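Local coordinates for protein Sf11-rnase (Nicotiana alata, PDB 1IOO) that cleaves RNA as a secreted T2-family ribonuclease of the tobacco style, associated with the self-incompatibility by which the flower rejects its own pollen, at residues D1-Q6 and P36-T41; T51-T56 and Y99-Y104; Y132-I137 and C186-K191; N148-C153 and P181-C186. One frame throughout, in Å; residues are numbered along the deposited sequence.

Contact 1: D1-Q6 and P36-T41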
loop_
_atom_site.group_PDB
_atom_site.type_symbol
_atom_site.label_atom_id
_atom_site.label_comp_id
_atom_site.label_asym_id
_atom_site.label_seq_id
_atom_site.Cartn_x
_atom_site.Cartn_y
_atom_site.Cartn_z
ATOM N N ASP A 1 10.425 12.289 16.008
ATOM C CA ASP A 1 10.245 10.894 15.522
ATOM C C ASP A 1 8.763 10.569 15.366
ATOM O O ASP A 1 7.961 10.833 16.265
ATOM C CB ASP A 1 10.896 9.912 16.500
ATOM C CG ASP A 1 10.715 8.471 16.081
ATOM O OD1 ASP A 1 10.939 8.173 14.892
ATOM O OD2 ASP A 1 10.353 7.637 16.940
ATOM N N PHE A 2 8.404 10.004 14.220
ATOM C CA PHE A 2 7.020 9.647 13.952
ATOM C C PHE A 2 6.586 8.466 14.817
ATOM O O PHE A 2 7.415 7.808 15.448
ATOM C CB PHE A 2 6.830 9.361 12.460
ATOM C CG PHE A 2 7.687 8.250 11.939
ATOM C CD1 PHE A 2 7.149 6.986 11.739
ATOM C CD2 PHE A 2 9.030 8.463 11.646
ATOM C CE1 PHE A 2 7.930 5.948 11.255
ATOM C CE2 PHE A 2 9.824 7.427 11.162
ATOM C CZ PHE A 2 9.270 6.164 10.965
ATOM N N GLU A 3 5.286 8.190 14.832
ATOM C CA GLU A 3 4.737 7.143 15.685
ATOM C C GLU A 3 4.735 5.765 15.023
ATOM O O GLU A 3 4.973 4.764 15.697
ATOM C CB GLU A 3 3.321 7.523 16.118
ATOM C CG GLU A 3 3.257 8.866 16.836
ATOM C CD GLU A 3 1.871 9.199 17.345
ATOM O OE1 GLU A 3 0.909 9.116 16.555
ATOM O OE2 GLU A 3 1.744 9.550 18.538
ATOM N N TYR A 4 4.459 5.695 13.725
ATOM C CA TYR A 4 4.407 4.389 13.070
ATOM C C TYR A 4 4.620 4.481 11.567
ATOM O O TYR A 4 4.610 5.563 10.979
ATOM C CB TYR A 4 3.045 3.734 13.338
ATOM C CG TYR A 4 1.869 4.485 12.738
ATOM C CD1 TYR A 4 1.398 4.184 11.460
ATOM C CD2 TYR A 4 1.256 5.531 13.432
ATOM C CE1 TYR A 4 0.349 4.906 10.888
ATOM C CE2 TYR A 4 0.210 6.259 12.870
ATOM C CZ TYR A 4 -0.239 5.948 11.602
ATOM O OH TYR A 4 -1.252 6.689 11.037
ATOM N N LEU A 5 4.837 3.320 10.959
ATOM C CA LEU A 5 4.976 3.199 9.518
ATOM C C LEU A 5 3.784 2.446 8.967
ATOM O O LEU A 5 3.419 1.396 9.496
ATOM C CB LEU A 5 6.225 2.398 9.145
ATOM C CG LEU A 5 7.618 3.004 9.209
ATOM C CD1 LEU A 5 8.632 1.901 8.938
ATOM C CD2 LEU A 5 7.750 4.114 8.174
ATOM N N GLN A 6 3.155 2.978 7.930
ATOM C CA GLN A 6 2.033 2.286 7.338
ATOM C C GLN A 6 2.361 1.796 5.941
ATOM O O GLN A 6 2.615 2.591 5.036
ATOM C CB GLN A 6 0.785 3.181 7.269
ATOM C CG GLN A 6 -0.395 2.428 6.654
ATOM C CD GLN A 6 -1.652 3.253 6.507
ATOM O OE1 GLN A 6 -2.683 2.745 6.065
ATOM N NE2 GLN A 6 -1.578 4.528 6.870
ATOM N N PRO A 36 5.416 7.122 6.850
ATOM C CA PRO A 36 5.731 7.298 8.266
ATOM C C PRO A 36 4.604 8.221 8.718
ATOM O O PRO A 36 4.222 9.126 7.971
ATOM C CB PRO A 36 7.066 8.041 8.236
ATOM C CG PRO A 36 7.676 7.619 6.946
ATOM C CD PRO A 36 6.503 7.634 5.998
ATOM N N ASP A 37 4.044 8.016 9.902
ATOM C CA ASP A 37 2.929 8.870 10.271
ATOM C C ASP A 37 2.735 8.983 11.766
ATOM O O ASP A 37 3.441 8.370 12.570
ATOM C CB ASP A 37 1.633 8.323 9.654
ATOM C CG ASP A 37 0.757 9.410 9.052
ATOM O OD1 ASP A 37 0.752 10.541 9.580
ATOM O OD2 ASP A 37 0.059 9.124 8.054
ATOM N N ASN A 38 1.761 9.817 12.110
ATOM C CA ASN A 38 1.321 10.040 13.470
ATOM C C ASN A 38 -0.190 9.862 13.525
ATOM O O ASN A 38 -0.875 10.080 12.525
ATOM C CB ASN A 38 1.678 11.457 13.926
ATOM C CG ASN A 38 3.172 11.695 13.986
ATOM O OD1 ASN A 38 3.914 10.923 14.594
ATOM N ND2 ASN A 38 3.622 12.776 13.359
ATOM N N VAL A 39 -0.712 9.452 14.673
ATOM C CA VAL A 39 -2.147 9.243 14.806
ATOM C C VAL A 39 -2.908 10.564 14.711
ATOM O O VAL A 39 -3.929 10.654 14.027
ATOM C CB VAL A 39 -2.485 8.563 16.148
ATOM C CG1 VAL A 39 -3.975 8.253 16.214
ATOM C CG2 VAL A 39 -1.670 7.288 16.298
ATOM N N LYS A 40 -2.395 11.585 15.389
ATOM C CA LYS A 40 -3.021 12.904 15.410
ATOM C C LYS A 40 -3.218 13.463 14.003
ATOM O O LYS A 40 -4.250 13.235 13.374
ATOM C CB LYS A 40 -2.174 13.875 16.240
ATOM C CG LYS A 40 -0.693 13.878 15.886
ATOM C CD LYS A 40 0.061 14.937 16.670
ATOM C CE LYS A 40 1.565 14.795 16.486
ATOM N NZ LYS A 40 2.069 13.520 17.070
ATOM N N THR A 41 -2.226 14.206 13.521
ATOM C CA THR A 41 -2.298 14.815 12.201
ATOM C C THR A 41 -1.415 14.075 11.204
ATOM O O THR A 41 -0.409 13.474 11.578
ATOM C CB THR A 41 -1.875 16.300 12.262
ATOM O OG1 THR A 41 -1.966 16.883 10.957
ATOM C CG2 THR A 41 -0.452 16.428 12.778
HETATM O O HOH W 1 4.996 12.097 16.643
#
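E3 and Y4 both turn their backbone N-H to the carbonyl of D37, a classic beta bulge where the antiparallel strands 4-10 and 30-37 of the RNase T2 fold come together. E3 N lies 2.9 Å from D37 O and Y4 N 3.1 Å from it, reaching that oxygen from opposite faces of its plane. The pair is completed by D37 N, which donates to Y4 O at 2.7 Å. P36 lays its CB over the centre of the F2 ring, 3.6 Å from the centroid, a CH-pi contact; L5 CD2 touches P36 CG beside it. P36 and L5 form a non-hydrogen-bonded pair, where a proline's missing N-H costs no bond across these strands. The Y4 ring lies alongside D37, with D37 CB 3.6 Å from Y4 CZ. E3, an acid long enough to span the gap, reaches across N38 to V39, whose N donates almost straight (174°) to E3 OE1. D37 OD1 accepts from N38 N and forms a salt bridge with R42. P36 also packs close to the catalytic H91, so this corner backs onto the active site. Farther out, a water joins D1 O, weakly K40 NZ, and N38 OD1, 2.6 Å from its oxygen.

Contact 2: T51-T56 and Y99-Y104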
loop_
_atom_site.group_PDB
_atom_site.type_symbol
_atom_site.label_atom_id
_atom_site.label_comp_id
_atom_site.label_asym_id
_atom_site.label_seq_id
_atom_site.Cartn_x
_atom_site.Cartn_y
_atom_site.Cartn_z
ATOM N N THR A 51 17.010 14.345 -1.838
ATOM C CA THR A 51 17.317 14.181 -3.252
ATOM C C THR A 51 17.034 12.756 -3.699
ATOM O O THR A 51 17.373 11.799 -3.006
ATOM C CB THR A 51 18.791 14.516 -3.573
ATOM O OG1 THR A 51 19.656 13.842 -2.648
ATOM C CG2 THR A 51 19.021 16.016 -3.509
ATOM N N TYR A 52 16.389 12.620 -4.852
ATOM C CA TYR A 52 16.058 11.306 -5.377
ATOM C C TYR A 52 17.020 10.897 -6.476
ATOM O O TYR A 52 17.269 11.658 -7.411
ATOM C CB TYR A 52 14.636 11.299 -5.945
ATOM C CG TYR A 52 14.177 9.943 -6.465
ATOM C CD1 TYR A 52 13.627 8.991 -5.603
ATOM C CD2 TYR A 52 14.306 9.612 -7.812
ATOM C CE1 TYR A 52 13.215 7.747 -6.074
ATOM C CE2 TYR A 52 13.898 8.372 -8.292
ATOM C CZ TYR A 52 13.354 7.448 -7.419
ATOM O OH TYR A 52 12.949 6.224 -7.890
ATOM N N SER A 53 17.579 9.701 -6.339
ATOM C CA SER A 53 18.463 9.134 -7.340
ATOM C C SER A 53 17.734 8.035 -8.090
ATOM O O SER A 53 17.030 7.234 -7.483
ATOM C CB SER A 53 19.715 8.564 -6.678
ATOM O OG SER A 53 20.406 9.580 -5.976
ATOM N N TYR A 54 17.879 8.003 -9.409
ATOM C CA TYR A 54 17.173 7.012 -10.200
ATOM C C TYR A 54 17.753 5.615 -10.014
ATOM O O TYR A 54 18.959 5.403 -10.132
ATOM C CB TYR A 54 17.149 7.444 -11.672
ATOM C CG TYR A 54 16.419 8.761 -11.849
ATOM C CD1 TYR A 54 17.074 9.980 -11.643
ATOM C CD2 TYR A 54 15.056 8.792 -12.139
ATOM C CE1 TYR A 54 16.385 11.196 -11.720
ATOM C CE2 TYR A 54 14.357 10.001 -12.214
ATOM C CZ TYR A 54 15.029 11.197 -12.002
ATOM O OH TYR A 54 14.343 12.390 -12.064
ATOM N N PHE A 55 16.874 4.669 -9.699
ATOM C CA PHE A 55 17.268 3.281 -9.493
ATOM C C PHE A 55 17.615 2.590 -10.810
ATOM O O PHE A 55 17.123 2.960 -11.879
ATOM C CB PHE A 55 16.137 2.495 -8.822
ATOM C CG PHE A 55 15.898 2.868 -7.380
ATOM C CD1 PHE A 55 14.685 3.429 -6.981
ATOM C CD2 PHE A 55 16.870 2.620 -6.412
ATOM C CE1 PHE A 55 14.438 3.735 -5.641
ATOM C CE2 PHE A 55 16.634 2.922 -5.070
ATOM C CZ PHE A 55 15.414 3.479 -4.684
ATOM N N THR A 56 18.471 1.581 -10.713
ATOM C CA THR A 56 18.877 0.792 -11.867
ATOM C C THR A 56 19.010 -0.672 -11.486
ATOM O O THR A 56 18.881 -1.032 -10.316
ATOM C CB THR A 56 20.251 1.240 -12.431
ATOM O OG1 THR A 56 21.261 1.070 -11.426
ATOM C CG2 THR A 56 20.209 2.696 -12.868
ATOM N N TYR A 99 16.350 5.765 7.827
ATOM C CA TYR A 99 16.463 5.232 6.474
ATOM C C TYR A 99 17.017 6.227 5.471
ATOM O O TYR A 99 16.902 7.441 5.630
ATOM C CB TYR A 99 15.083 4.800 5.951
ATOM C CG TYR A 99 14.332 3.897 6.887
ATOM C CD1 TYR A 99 13.429 4.415 7.812
ATOM C CD2 TYR A 99 14.586 2.531 6.904
ATOM C CE1 TYR A 99 12.807 3.596 8.740
ATOM C CE2 TYR A 99 13.974 1.707 7.827
ATOM C CZ TYR A 99 13.089 2.247 8.744
ATOM O OH TYR A 99 12.524 1.425 9.688
ATOM N N ASN A 100 17.649 5.679 4.441
ATOM C CA ASN A 100 18.079 6.458 3.302
ATOM C C ASN A 100 17.231 6.034 2.111
ATOM O O ASN A 100 16.358 5.180 2.267
ATOM C CB ASN A 100 19.583 6.287 3.020
ATOM C CG ASN A 100 19.994 4.842 2.845
ATOM O OD1 ASN A 100 19.408 4.107 2.054
ATOM N ND2 ASN A 100 21.025 4.430 3.574
ATOM N N GLN A 101 17.448 6.608 0.936
ATOM C CA GLN A 101 16.604 6.234 -0.193
ATOM C C GLN A 101 16.619 4.726 -0.433
ATOM O O GLN A 101 15.573 4.105 -0.618
ATOM C CB GLN A 101 17.025 6.943 -1.473
ATOM C CG GLN A 101 16.039 6.693 -2.602
ATOM C CD GLN A 101 16.494 7.279 -3.913
ATOM O OE1 GLN A 101 17.080 8.360 -3.948
ATOM N NE2 GLN A 101 16.216 6.577 -5.005
ATOM N N ASN A 102 17.810 4.140 -0.413
ATOM C CA ASN A 102 17.962 2.715 -0.675
ATOM C C ASN A 102 17.296 1.842 0.391
ATOM O O ASN A 102 16.627 0.864 0.057
ATOM C CB ASN A 102 19.443 2.352 -0.793
ATOM C CG ASN A 102 20.062 2.849 -2.082
ATOM O OD1 ASN A 102 21.282 2.824 -2.252
ATOM N ND2 ASN A 102 19.221 3.289 -3.011
ATOM N N THR A 103 17.478 2.175 1.666
ATOM C CA THR A 103 16.900 1.344 2.719
ATOM C C THR A 103 15.407 1.604 2.893
ATOM O O THR A 103 14.684 0.744 3.389
ATOM C CB THR A 103 17.653 1.497 4.043
ATOM O OG1 THR A 103 17.639 2.860 4.458
ATOM C CG2 THR A 103 19.096 1.047 3.864
ATOM N N TYR A 104 14.942 2.780 2.482
ATOM C CA TYR A 104 13.515 3.069 2.534
ATOM C C TYR A 104 12.768 2.194 1.526
ATOM O O TYR A 104 11.799 1.509 1.871
ATOM C CB TYR A 104 13.260 4.550 2.247
ATOM C CG TYR A 104 11.802 4.899 2.025
ATOM C CD1 TYR A 104 11.309 5.103 0.740
ATOM C CD2 TYR A 104 10.925 5.044 3.101
ATOM C CE1 TYR A 104 9.977 5.453 0.522
ATOM C CE2 TYR A 104 9.581 5.394 2.898
ATOM C CZ TYR A 104 9.118 5.598 1.600
ATOM O OH TYR A 104 7.802 5.937 1.365
HETATM O O HOH W 2 19.813 8.879 -3.077
#
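Y52 offers one face of its ring to the amide of Q101, the two planes only 8° apart, with Q101 NE2 3.4 Å from Y52 CE1 and displaced toward the rim. The hydroxyl of Y52 is bonded to Q81. At S53 the backbone takes over: S53 N donates to Q101 OE1 at 2.8 Å, and Q101 NE2 returns a bond to S53 O at 2.7 Å. Both bonds are nearly straight and lie on in-plane lone pairs, so one primary amide, with an acceptor and a donor side by side, pairs with both backbone polar groups of S53. A water bridges S53 OG and Q101 OE1. Q101, which joins loop 51-56, stands in the first turn of helix 101-113, whose start is fixed by a capping box: N100 OD1 accepts from T103 N, and N100 N donates to T103 OG1. Farther along, F55 meets Q101 tip to tip, with Q101 NE2 over one face of the phenyl ring, 3.2 Å from F55 CZ, and the amide plane turned 83° from the ring. N102 ND2 comes to the edge of the same ring, 3.3 Å from F55 CE2.

Contact 3: Y132-I137 and C186-K191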
loop_
_atom_site.group_PDB
_atom_site.type_symbol
_atom_site.label_atom_id
_atom_site.label_comp_id
_atom_site.label_asym_id
_atom_site.label_seq_id
_atom_site.Cartn_x
_atom_site.Cartn_y
_atom_site.Cartn_z
ATOM N N TYR A 132 -17.923 -9.308 0.416
ATOM C CA TYR A 132 -17.824 -9.818 1.771
ATOM C C TYR A 132 -17.990 -8.706 2.779
ATOM O O TYR A 132 -17.814 -7.533 2.451
ATOM C CB TYR A 132 -16.453 -10.463 1.954
ATOM C CG TYR A 132 -16.115 -11.421 0.839
ATOM C CD1 TYR A 132 -15.587 -10.961 -0.369
ATOM C CD2 TYR A 132 -16.360 -12.784 0.976
ATOM C CE1 TYR A 132 -15.314 -11.838 -1.414
ATOM C CE2 TYR A 132 -16.088 -13.672 -0.061
ATOM C CZ TYR A 132 -15.567 -13.192 -1.253
ATOM O OH TYR A 132 -15.302 -14.063 -2.283
ATOM N N THR A 133 -18.318 -9.070 4.013
ATOM C CA THR A 133 -18.471 -8.071 5.052
ATOM C C THR A 133 -17.125 -7.480 5.420
ATOM O O THR A 133 -16.087 -8.133 5.287
ATOM C CB THR A 133 -19.108 -8.645 6.342
ATOM O OG1 THR A 133 -18.245 -9.631 6.923
ATOM C CG2 THR A 133 -20.461 -9.264 6.036
ATOM N N PHE A 134 -17.139 -6.233 5.865
ATOM C CA PHE A 134 -15.918 -5.574 6.279
ATOM C C PHE A 134 -15.214 -6.378 7.365
ATOM O O PHE A 134 -13.999 -6.575 7.316
ATOM C CB PHE A 134 -16.234 -4.176 6.814
ATOM C CG PHE A 134 -15.061 -3.495 7.448
ATOM C CD1 PHE A 134 -14.191 -2.721 6.689
ATOM C CD2 PHE A 134 -14.810 -3.654 8.807
ATOM C CE1 PHE A 134 -13.090 -2.115 7.276
ATOM C CE2 PHE A 134 -13.709 -3.052 9.403
ATOM C CZ PHE A 134 -12.848 -2.282 8.635
ATOM N N GLN A 135 -15.992 -6.859 8.333
ATOM C CA GLN A 135 -15.445 -7.600 9.462
ATOM C C GLN A 135 -14.725 -8.866 9.019
ATOM O O GLN A 135 -13.675 -9.208 9.565
ATOM C CB GLN A 135 -16.551 -7.960 10.457
ATOM C CG GLN A 135 -16.021 -8.386 11.815
ATOM C CD GLN A 135 -15.237 -7.282 12.499
ATOM O OE1 GLN A 135 -15.715 -6.153 12.620
ATOM N NE2 GLN A 135 -14.030 -7.601 12.955
ATOM N N ASP A 136 -15.292 -9.577 8.048
ATOM C CA ASP A 136 -14.658 -10.799 7.557
ATOM C C ASP A 136 -13.311 -10.493 6.908
ATOM O O ASP A 136 -12.333 -11.208 7.119
ATOM C CB ASP A 136 -15.573 -11.529 6.572
ATOM C CG ASP A 136 -16.690 -12.294 7.269
ATOM O OD1 ASP A 136 -16.674 -12.368 8.515
ATOM O OD2 ASP A 136 -17.575 -12.829 6.571
ATOM N N ILE A 137 -13.265 -9.428 6.114
ATOM C CA ILE A 137 -12.018 -9.019 5.484
ATOM C C ILE A 137 -11.006 -8.591 6.549
ATOM O O ILE A 137 -9.859 -9.038 6.549
ATOM C CB ILE A 137 -12.256 -7.847 4.498
ATOM C CG1 ILE A 137 -13.123 -8.327 3.335
ATOM C CG2 ILE A 137 -10.920 -7.315 3.971
ATOM C CD1 ILE A 137 -13.640 -7.205 2.453
ATOM N N CYS A 186 -15.055 2.399 4.613
ATOM C CA CYS A 186 -15.930 1.357 4.096
ATOM C C CYS A 186 -17.311 1.424 4.717
ATOM O O CYS A 186 -17.452 1.451 5.941
ATOM C CB CYS A 186 -15.366 -0.035 4.391
ATOM S SG CYS A 186 -13.735 -0.405 3.679
ATOM N N ASP A 187 -18.330 1.448 3.865
ATOM C CA ASP A 187 -19.705 1.430 4.330
ATOM C C ASP A 187 -20.031 0.039 4.860
ATOM O O ASP A 187 -20.285 -0.885 4.084
ATOM C CB ASP A 187 -20.648 1.772 3.176
ATOM C CG ASP A 187 -22.062 2.051 3.640
ATOM O OD1 ASP A 187 -22.464 1.495 4.685
ATOM O OD2 ASP A 187 -22.770 2.816 2.953
ATOM N N LYS A 188 -20.007 -0.111 6.180
ATOM C CA LYS A 188 -20.221 -1.414 6.806
ATOM C C LYS A 188 -21.688 -1.839 6.817
ATOM O O LYS A 188 -22.011 -2.925 7.300
ATOM C CB LYS A 188 -19.649 -1.406 8.222
ATOM C CG LYS A 188 -18.166 -1.060 8.237
ATOM C CD LYS A 188 -17.584 -1.085 9.631
ATOM C CE LYS A 188 -16.155 -0.573 9.622
ATOM N NZ LYS A 188 -15.605 -0.482 10.999
ATOM N N THR A 189 -22.571 -0.996 6.293
ATOM C CA THR A 189 -23.990 -1.346 6.230
ATOM C C THR A 189 -24.257 -2.239 5.028
ATOM O O THR A 189 -25.385 -2.674 4.794
ATOM C CB THR A 189 -24.897 -0.093 6.117
ATOM O OG1 THR A 189 -24.737 0.506 4.824
ATOM C CG2 THR A 189 -24.540 0.920 7.194
ATOM N N ALA A 190 -23.200 -2.506 4.270
ATOM C CA ALA A 190 -23.287 -3.344 3.086
ATOM C C ALA A 190 -21.990 -4.104 2.874
ATOM O O ALA A 190 -20.949 -3.733 3.415
ATOM C CB ALA A 190 -23.589 -2.486 1.866
ATOM N N LYS A 191 -22.052 -5.171 2.088
ATOM C CA LYS A 191 -20.866 -5.961 1.815
ATOM C C LYS A 191 -19.868 -5.179 0.968
ATOM O O LYS A 191 -20.214 -4.176 0.337
ATOM C CB LYS A 191 -21.243 -7.275 1.126
ATOM C CG LYS A 191 -22.019 -8.232 2.032
ATOM C CD LYS A 191 -22.064 -9.636 1.454
ATOM C CE LYS A 191 -22.731 -10.610 2.415
ATOM N NZ LYS A 191 -22.620 -12.018 1.930
HETATM O O HOH W 3 -19.515 -4.618 5.530
#
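F134 holds CG anti to its backbone N (chi1 172°); K188 CG lies beside its own N (chi1 -58°), and the extended chain beyond it crosses F134 obliquely. K188 CE sits over one face, 3.6 Å from the centroid of the F134 ring, in a CH-pi contact. The ammonium lies farther toward the rim: K188 NZ is 4.2 Å from the centroid of the F134 ring, an off-centre cation-pi arrangement. A lysine suits this place because its methylenes can cover the aromatic ring while its charged end stays near the surface. C186 CB comes within 3.7 Å of F134 CD1, and its sulfur stands at the ring edge. An alanine in place of F134 would probably leave the K188 chain without the face it lies on and open a gap beside C186. Polar linkage is indirect: one water accepts from F134 N at 2.9 Å and donates to A190 O at 2.7 Å. The helix start is N-capped by T133, whose OG1 accepts from D136 N, while D187 OD1 makes an Asx turn with T189 N within the type I turn 187-190. F134 and I137 also pack on I151 of strand 150-154, and Y132 pairs its backbone with V192. Loop 186-191 lies against the first turn of helix 134-145, beside the two-stranded sheet of 130-132 and 192-194.

Contact 4: N148-C153 and P181-C186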
loop_
_atom_site.group_PDB
_atom_site.type_symbol
_atom_site.label_atom_id
_atom_site.label_comp_id
_atom_site.label_asym_id
_atom_site.label_seq_id
_atom_site.Cartn_x
_atom_site.Cartn_y
_atom_site.Cartn_z
ATOM N N ASN A 148 -4.331 -4.309 14.462
ATOM C CA ASN A 148 -5.393 -3.888 13.552
ATOM C C ASN A 148 -4.865 -3.312 12.248
ATOM O O ASN A 148 -4.053 -2.386 12.243
ATOM C CB ASN A 148 -6.291 -2.837 14.202
ATOM C CG ASN A 148 -7.159 -3.411 15.291
ATOM O OD1 ASN A 148 -7.301 -4.626 15.406
ATOM N ND2 ASN A 148 -7.759 -2.539 16.094
ATOM N N PRO A 149 -5.327 -3.864 11.117
ATOM C CA PRO A 149 -4.916 -3.376 9.804
ATOM C C PRO A 149 -5.928 -2.305 9.422
ATOM O O PRO A 149 -6.914 -2.114 10.133
ATOM C CB PRO A 149 -5.069 -4.605 8.926
ATOM C CG PRO A 149 -6.340 -5.230 9.493
ATOM C CD PRO A 149 -6.111 -5.112 10.997
ATOM N N ASP A 150 -5.684 -1.584 8.335
ATOM C CA ASP A 150 -6.662 -0.612 7.878
ATOM C C ASP A 150 -7.205 -1.014 6.524
ATOM O O ASP A 150 -6.485 -1.004 5.528
ATOM C CB ASP A 150 -6.090 0.811 7.811
ATOM C CG ASP A 150 -7.177 1.865 7.559
ATOM O OD1 ASP A 150 -8.310 1.684 8.056
ATOM O OD2 ASP A 150 -6.900 2.881 6.883
ATOM N N ILE A 151 -8.466 -1.433 6.505
ATOM C CA ILE A 151 -9.122 -1.815 5.264
ATOM C C ILE A 151 -9.723 -0.579 4.606
ATOM O O ILE A 151 -10.624 0.046 5.160
ATOM C CB ILE A 151 -10.232 -2.847 5.535
ATOM C CG1 ILE A 151 -9.677 -4.007 6.376
ATOM C CG2 ILE A 151 -10.806 -3.351 4.221
ATOM C CD1 ILE A 151 -8.426 -4.648 5.809
ATOM N N LYS A 152 -9.203 -0.216 3.439
ATOM C CA LYS A 152 -9.648 0.992 2.753
ATOM C C LYS A 152 -10.541 0.671 1.568
ATOM O O LYS A 152 -10.206 -0.162 0.729
ATOM C CB LYS A 152 -8.423 1.792 2.303
ATOM C CG LYS A 152 -7.457 2.092 3.446
ATOM C CD LYS A 152 -6.228 2.831 2.962
ATOM C CE LYS A 152 -5.247 3.072 4.100
ATOM N NZ LYS A 152 -4.082 3.865 3.626
ATOM N N CYS A 153 -11.680 1.350 1.494
ATOM C CA CYS A 153 -12.607 1.115 0.405
ATOM C C CYS A 153 -12.746 2.321 -0.487
ATOM O O CYS A 153 -12.437 3.452 -0.107
ATOM C CB CYS A 153 -13.999 0.770 0.925
ATOM S SG CYS A 153 -14.131 -0.844 1.741
ATOM N N PRO A 181 -4.473 3.348 12.391
ATOM C CA PRO A 181 -5.696 4.083 12.711
ATOM C C PRO A 181 -6.754 3.617 11.709
ATOM O O PRO A 181 -6.424 3.278 10.569
ATOM C CB PRO A 181 -5.289 5.535 12.486
ATOM C CG PRO A 181 -3.835 5.539 12.860
ATOM C CD PRO A 181 -3.329 4.262 12.211
ATOM N N GLN A 182 -8.013 3.573 12.135
ATOM C CA GLN A 182 -9.093 3.129 11.255
ATOM C C GLN A 182 -9.647 4.289 10.433
ATOM O O GLN A 182 -10.160 5.263 10.982
ATOM C CB GLN A 182 -10.192 2.475 12.089
ATOM C CG GLN A 182 -9.677 1.317 12.930
ATOM C CD GLN A 182 -9.171 0.170 12.082
ATOM O OE1 GLN A 182 -9.960 -0.585 11.517
ATOM N NE2 GLN A 182 -7.853 0.038 11.979
ATOM N N SER A 183 -9.543 4.171 9.112
ATOM C CA SER A 183 -9.992 5.222 8.198
ATOM C C SER A 183 -11.515 5.266 8.081
ATOM O O SER A 183 -12.079 6.278 7.666
ATOM C CB SER A 183 -9.379 5.009 6.811
ATOM O OG SER A 183 -9.853 3.814 6.215
ATOM N N ASP A 184 -12.173 4.168 8.435
ATOM C CA ASP A 184 -13.630 4.088 8.375
ATOM C C ASP A 184 -14.162 4.594 7.025
ATOM O O ASP A 184 -15.121 5.365 6.974
ATOM C CB ASP A 184 -14.230 4.904 9.528
ATOM C CG ASP A 184 -15.707 4.626 9.739
ATOM O OD1 ASP A 184 -16.088 3.435 9.784
ATOM O OD2 ASP A 184 -16.482 5.597 9.875
ATOM N N THR A 185 -13.535 4.141 5.942
ATOM C CA THR A 185 -13.921 4.546 4.588
ATOM C C THR A 185 -14.873 3.537 3.953
ATOM O O THR A 185 -15.427 3.783 2.881
ATOM C CB THR A 185 -12.696 4.652 3.664
ATOM O OG1 THR A 185 -12.052 3.375 3.578
ATOM C CG2 THR A 185 -11.712 5.677 4.201
ATOM N N CYS A 186 -15.055 2.399 4.613
ATOM C CA CYS A 186 -15.930 1.357 4.096
ATOM C C CYS A 186 -17.311 1.424 4.717
ATOM O O CYS A 186 -17.452 1.451 5.941
ATOM C CB CYS A 186 -15.366 -0.035 4.391
ATOM S SG CYS A 186 -13.735 -0.405 3.679
HETATM O O HOH W 4 -10.035 -0.371 8.811
HETATM O O HOH W 5 -4.713 4.331 8.620
HETATM O O HOH W 6 -13.162 1.375 6.454
#
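The backbones of 148-153 and 181-186 run in roughly the same direction, 37° apart, and come within 5.0 Å between the CA atoms of C153 and C186, yet no backbone-to-backbone hydrogen bond joins them; side chains and waters do. D150 OD1 accepts from S183 N at 3.0 Å. That bond is almost straight and meets the syn side of the carboxylate, 35° out of its plane. S183 OG also lies near both carboxylate oxygens. A water donates to D150 OD1 and Q182 OE1 and takes the N-H of I151, while a second donates to P181 O and, weakly, to D150 OD2. An aspartate is apt here, short enough to stay beside its strand yet offering two acceptors to the loop. An alanine in its place would probably leave S183 N without its acceptor and the first water with fewer partners. Q182 bends its chain so that NE2 donates to P149 O at 3.0 Å, from above the carbonyl plane. At the far end T185 OG1 accepts from C153 N at 2.9 Å, and a third water joins I151 O to C186 N. The sulfurs of C153 and C186 close the disulfide, with chi3 at 90°, the relaxed value for such a bond. I151 meets F134 of helix 134-145, whereas K152 NZ is bonded to Q6 of strand 4-10. The whole is a disulfide-linked loop laid along strand 150-154 of the central antiparallel sheet in this T2 ribonuclease.

Contact 1 is the most buried of the four and the only one built on paired strands; contact 2 lies at the surface. Contacts 3 and 4 are partly buried and share C186, which meets an aromatic ring in one and a disulfide partner in the other; contact 4 is nested inside the loop that contact 3 closes. Contacts 1 and 4 reach the same sheet and touch through Q6 and K152, and through Y4 and P181. Contact 2 lies on the other side of the chain's centre from contacts 3 and 4. Contact 1 mixes backbone bonds with ring packing, contact 2 rests on one amide, contact 3 on ring packing and contact 4 on a disulfide, side-chain bonds and waters.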